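Long-range contact in putative cytosine/guanine deaminase (Unidentified, PDB 2PAJ), which catalyses the zinc-dependent hydrolytic deamination of 2-amino-4-hydroxypteridines such as isoxanthopterin to 2,4-dihydroxypteridines, releasing ammonium: residues H205-M217 with M398-A411. Sequence-based numbering, arbitrary orientation.
Sequences HDASPRAMRRVVM and MGLDEVGKVAVGYA
Leu400 packs against Arg214 and Ala211 in the tight part of this contact. Leu400 CD2 lies over the rim of one Arg214 guanidinium face, 3.8 Å from Arg214 NE, and also reaches Ala211 CB at 4.2 Å. Leu400 and Arg214 run antiparallel alongside each other. His205 NE2 lies over the rim of the opposite face, so the guanidinium is flanked on both. At its edge, Arg214 NH1 is 3.1 Å from Met398 O.

Next to this, Glu402 N, in the type I turn from Leu400 to Val403, donates to Pro209 O (3.0 Å, 156°).

The other side is more polar and more exposed. The Pro209 ring lies alongside Glu402. Arg210 CG sits between the backbone N and the carbonyl carbon (chi1 54°), and a bend at chi3 (-66°) brings the guanidinium to Glu402 and Gly409. Arg210 NH1 forms a salt bridge with Glu402 OE1 whose hydrogen bond is weak (3.4 Å). Arg210 NH1 also donates to Gly409 O at 3.3 Å, in the guanidinium plane. Asp44 forms a salt bridge with Arg210 NH2.

The contact joins the loop and start of barrel strand 213-217 to the loop after helix 383-398 in the amidohydrolase TIM-barrel fold.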
loop_
_atom_site.group_PDB
_atom_site.type_symbol
_atom_site.label_atom_id
_atom_site.label_comp_id
_atom_site.label_asym_id
_atom_site.label_seq_id
_atom_site.Cartn_x
_atom_site.Cartn_y
_atom_site.Cartn_z
ATOM N N HIS A 205 0.019 -17.142 -0.249
ATOM C CA HIS A 205 1.319 -16.629 0.173
ATOM C C HIS A 205 2.558 -17.253 -0.476
ATOM O O HIS A 205 2.781 -18.458 -0.405
ATOM C CB HIS A 205 1.443 -16.709 1.697
ATOM C CG HIS A 205 2.618 -15.967 2.255
ATOM N ND1 HIS A 205 3.776 -16.599 2.656
ATOM C CD2 HIS A 205 2.809 -14.648 2.498
ATOM C CE1 HIS A 205 4.628 -15.702 3.124
ATOM N NE2 HIS A 205 4.065 -14.511 3.039
ATOM N N ASP A 206 3.343 -16.393 -1.122
ATOM C CA ASP A 206 4.596 -16.746 -1.774
ATOM C C ASP A 206 5.643 -16.036 -0.914
ATOM O O ASP A 206 5.511 -14.848 -0.641
ATOM C CB ASP A 206 4.626 -16.199 -3.204
ATOM C CG ASP A 206 5.970 -16.404 -3.883
ATOM O OD1 ASP A 206 6.981 -16.628 -3.181
ATOM O OD2 ASP A 206 6.029 -16.325 -5.126
ATOM N N ALA A 207 6.682 -16.745 -0.493
ATOM C CA ALA A 207 7.686 -16.143 0.363
ATOM C C ALA A 207 8.850 -15.430 -0.317
ATOM O O ALA A 207 9.666 -14.801 0.369
ATOM C CB ALA A 207 8.213 -17.175 1.323
ATOM N N SER A 208 8.941 -15.488 -1.644
ATOM C CA SER A 208 10.057 -14.811 -2.305
ATOM C C SER A 208 9.985 -13.320 -2.044
ATOM O O SER A 208 8.919 -12.779 -1.747
ATOM C CB SER A 208 10.068 -15.066 -3.817
ATOM O OG SER A 208 9.091 -14.306 -4.490
ATOM N N PRO A 209 11.129 -12.632 -2.136
ATOM C CA PRO A 209 11.116 -11.186 -1.895
ATOM C C PRO A 209 10.560 -10.380 -3.079
ATOM O O PRO A 209 10.714 -9.167 -3.150
ATOM C CB PRO A 209 12.577 -10.883 -1.572
ATOM C CG PRO A 209 13.302 -11.877 -2.416
ATOM C CD PRO A 209 12.504 -13.139 -2.274
ATOM N N ARG A 210 9.917 -11.072 -4.009
ATOM C CA ARG A 210 9.309 -10.423 -5.158
ATOM C C ARG A 210 8.042 -11.190 -5.512
ATOM O O ARG A 210 7.699 -11.394 -6.678
ATOM C CB ARG A 210 10.286 -10.365 -6.342
ATOM C CG ARG A 210 10.883 -11.686 -6.764
ATOM C CD ARG A 210 12.249 -11.441 -7.355
ATOM N NE ARG A 210 12.198 -10.685 -8.601
ATOM C CZ ARG A 210 13.181 -9.894 -9.039
ATOM N NH1 ARG A 210 14.293 -9.739 -8.321
ATOM N NH2 ARG A 210 13.068 -9.287 -10.218
ATOM N N ALA A 211 7.349 -11.616 -4.466
ATOM C CA ALA A 211 6.110 -12.349 -4.606
ATOM C C ALA A 211 5.016 -11.427 -5.165
ATOM O O ALA A 211 5.002 -10.235 -4.886
ATOM C CB ALA A 211 5.701 -12.906 -3.246
ATOM N N MET A 212 4.116 -11.980 -5.970
ATOM C CA MET A 212 3.016 -11.207 -6.525
ATOM C C MET A 212 1.813 -11.343 -5.607
ATOM O O MET A 212 0.787 -10.691 -5.805
ATOM C CB MET A 212 2.660 -11.693 -7.930
ATOM C CG MET A 212 3.693 -11.344 -8.987
ATOM S SD MET A 212 4.060 -9.575 -9.110
ATOM C CE MET A 212 2.539 -8.956 -9.817
ATOM N N ARG A 213 1.955 -12.204 -4.601
ATOM C CA ARG A 213 0.911 -12.444 -3.615
ATOM C C ARG A 213 1.482 -12.668 -2.228
ATOM O O ARG A 213 2.475 -13.359 -2.059
ATOM C CB ARG A 213 0.057 -13.635 -4.022
ATOM C CG ARG A 213 -0.977 -13.257 -5.021
ATOM C CD ARG A 213 -1.624 -14.446 -5.651
ATOM N NE ARG A 213 -2.733 -14.006 -6.486
ATOM C CZ ARG A 213 -3.569 -14.817 -7.118
ATOM N NH1 ARG A 213 -3.414 -16.134 -7.019
ATOM N NH2 ARG A 213 -4.581 -14.309 -7.814
ATOM N N ARG A 214 0.835 -12.065 -1.241
ATOM C CA ARG A 214 1.264 -12.167 0.140
ATOM C C ARG A 214 0.093 -12.155 1.094
ATOM O O ARG A 214 -0.984 -11.651 0.771
ATOM C CB ARG A 214 2.186 -11.011 0.486
ATOM C CG ARG A 214 3.557 -11.174 -0.057
ATOM C CD ARG A 214 4.551 -11.047 1.055
ATOM N NE ARG A 214 5.709 -11.885 0.805
ATOM C CZ ARG A 214 6.808 -11.859 1.538
ATOM N NH1 ARG A 214 6.892 -11.030 2.569
ATOM N NH2 ARG A 214 7.823 -12.656 1.237
ATOM N N VAL A 215 0.327 -12.696 2.284
ATOM C CA VAL A 215 -0.685 -12.780 3.326
ATOM C C VAL A 215 -0.057 -12.405 4.656
ATOM O O VAL A 215 1.060 -12.797 4.936
ATOM C CB VAL A 215 -1.250 -14.226 3.433
ATOM C CG1 VAL A 215 -2.273 -14.312 4.564
ATOM C CG2 VAL A 215 -1.870 -14.654 2.107
ATOM N N VAL A 216 -0.767 -11.629 5.464
ATOM C CA VAL A 216 -0.251 -11.252 6.771
ATOM C C VAL A 216 -1.358 -11.254 7.844
ATOM O O VAL A 216 -2.529 -11.000 7.557
ATOM C CB VAL A 216 0.529 -9.852 6.723
ATOM C CG1 VAL A 216 0.465 -9.240 5.347
ATOM C CG2 VAL A 216 -0.025 -8.874 7.732
ATOM N N MET A 217 -0.953 -11.588 9.071
ATOM C CA MET A 217 -1.807 -11.654 10.263
ATOM C C MET A 217 -2.126 -10.218 10.690
ATOM O O MET A 217 -1.244 -9.526 11.187
ATOM C CB MET A 217 -1.022 -12.366 11.374
ATOM C CG MET A 217 -1.733 -12.541 12.720
ATOM S SD MET A 217 -3.048 -13.775 12.705
ATOM C CE MET A 217 -4.441 -12.792 13.087
ATOM N N MET A 398 7.169 -4.692 4.493
ATOM C CA MET A 398 6.305 -5.811 4.172
ATOM C C MET A 398 7.117 -7.061 3.782
ATOM O O MET A 398 6.557 -8.117 3.477
ATOM C CB MET A 398 5.317 -5.414 3.064
ATOM C CG MET A 398 4.445 -4.215 3.427
ATOM S SD MET A 398 2.757 -4.229 2.786
ATOM C CE MET A 398 3.032 -3.855 1.110
ATOM N N GLY A 399 8.438 -6.943 3.797
ATOM C CA GLY A 399 9.269 -8.092 3.480
ATOM C C GLY A 399 9.542 -8.376 2.016
ATOM O O GLY A 399 10.159 -9.393 1.683
ATOM N N LEU A 400 9.077 -7.493 1.140
ATOM C CA LEU A 400 9.317 -7.637 -0.290
ATOM C C LEU A 400 10.616 -6.903 -0.642
ATOM O O LEU A 400 10.596 -5.860 -1.296
ATOM C CB LEU A 400 8.146 -7.052 -1.067
ATOM C CG LEU A 400 6.837 -7.839 -0.981
ATOM C CD1 LEU A 400 5.765 -7.091 -1.746
ATOM C CD2 LEU A 400 7.029 -9.241 -1.553
ATOM N N ASP A 401 11.735 -7.486 -0.218
ATOM C CA ASP A 401 13.063 -6.922 -0.390
ATOM C C ASP A 401 13.670 -6.789 -1.782
ATOM O O ASP A 401 14.691 -6.124 -1.943
ATOM C CB ASP A 401 14.030 -7.666 0.526
ATOM C CG ASP A 401 13.557 -7.675 1.964
ATOM O OD1 ASP A 401 12.948 -6.667 2.374
ATOM O OD2 ASP A 401 13.790 -8.668 2.684
ATOM N N GLU A 402 13.080 -7.412 -2.788
ATOM C CA GLU A 402 13.623 -7.260 -4.128
ATOM C C GLU A 402 12.668 -6.379 -4.918
ATOM O O GLU A 402 12.598 -6.448 -6.149
ATOM C CB GLU A 402 13.805 -8.619 -4.801
ATOM C CG GLU A 402 15.008 -9.410 -4.264
ATOM C CD GLU A 402 15.312 -10.659 -5.084
ATOM O OE1 GLU A 402 14.368 -11.433 -5.367
ATOM O OE2 GLU A 402 16.491 -10.875 -5.447
ATOM N N VAL A 403 11.943 -5.542 -4.171
ATOM C CA VAL A 403 10.955 -4.588 -4.695
ATOM C C VAL A 403 11.163 -3.197 -4.048
ATOM O O VAL A 403 11.700 -3.094 -2.949
ATOM C CB VAL A 403 9.508 -5.069 -4.377
ATOM C CG1 VAL A 403 8.495 -4.190 -5.076
ATOM C CG2 VAL A 403 9.336 -6.513 -4.789
ATOM N N GLY A 404 10.753 -2.138 -4.745
ATOM C CA GLY A 404 10.877 -0.788 -4.209
ATOM C C GLY A 404 12.113 0.036 -4.551
ATOM O O GLY A 404 12.327 1.104 -3.983
ATOM N N LYS A 405 12.928 -0.438 -5.484
ATOM C CA LYS A 405 14.144 0.275 -5.853
ATOM C C LYS A 405 14.441 0.185 -7.339
ATOM O O LYS A 405 14.389 -0.894 -7.924
ATOM C CB LYS A 405 15.327 -0.300 -5.096
ATOM C CG LYS A 405 15.918 0.595 -4.037
ATOM C CD LYS A 405 17.146 -0.089 -3.483
ATOM C CE LYS A 405 17.982 0.801 -2.595
ATOM N NZ LYS A 405 19.297 0.117 -2.340
ATOM N N VAL A 406 14.744 1.320 -7.961
ATOM C CA VAL A 406 15.080 1.285 -9.376
ATOM C C VAL A 406 16.600 1.064 -9.399
ATOM O O VAL A 406 17.386 2.007 -9.509
ATOM C CB VAL A 406 14.714 2.597 -10.113
ATOM C CG1 VAL A 406 14.881 2.409 -11.618
ATOM C CG2 VAL A 406 13.294 2.980 -9.796
ATOM N N ALA A 407 16.998 -0.197 -9.252
ATOM C CA ALA A 407 18.401 -0.577 -9.251
ATOM C C ALA A 407 18.508 -1.914 -9.958
ATOM O O ALA A 407 17.585 -2.712 -9.917
ATOM C CB ALA A 407 18.913 -0.681 -7.818
ATOM N N VAL A 408 19.628 -2.143 -10.628
ATOM C CA VAL A 408 19.823 -3.390 -11.353
ATOM C C VAL A 408 19.748 -4.592 -10.392
ATOM O O VAL A 408 20.358 -4.595 -9.329
ATOM C CB VAL A 408 21.178 -3.350 -12.139
ATOM C CG1 VAL A 408 22.338 -3.141 -11.191
ATOM C CG2 VAL A 408 21.357 -4.614 -12.929
ATOM N N GLY A 409 18.959 -5.593 -10.768
ATOM C CA GLY A 409 18.799 -6.776 -9.940
ATOM C C GLY A 409 17.442 -6.847 -9.258
ATOM O O GLY A 409 16.979 -7.921 -8.869
ATOM N N TYR A 410 16.797 -5.694 -9.120
ATOM C CA TYR A 410 15.495 -5.622 -8.483
ATOM C C TYR A 410 14.342 -5.874 -9.438
ATOM O O TYR A 410 14.515 -5.876 -10.656
ATOM C CB TYR A 410 15.313 -4.266 -7.819
ATOM C CG TYR A 410 16.111 -4.085 -6.562
ATOM C CD1 TYR A 410 17.505 -3.966 -6.604
ATOM C CD2 TYR A 410 15.467 -4.019 -5.319
ATOM C CE1 TYR A 410 18.231 -3.782 -5.447
ATOM C CE2 TYR A 410 16.179 -3.834 -4.155
ATOM C CZ TYR A 410 17.563 -3.716 -4.220
ATOM O OH TYR A 410 18.285 -3.528 -3.065
ATOM N N ALA A 411 13.163 -6.106 -8.877
ATOM C CA ALA A 411 11.978 -6.350 -9.687
ATOM C C ALA A 411 11.675 -5.097 -10.499
ATOM O O ALA A 411 11.897 -3.979 -10.039
ATOM C CB ALA A 411 10.791 -6.706 -8.790
#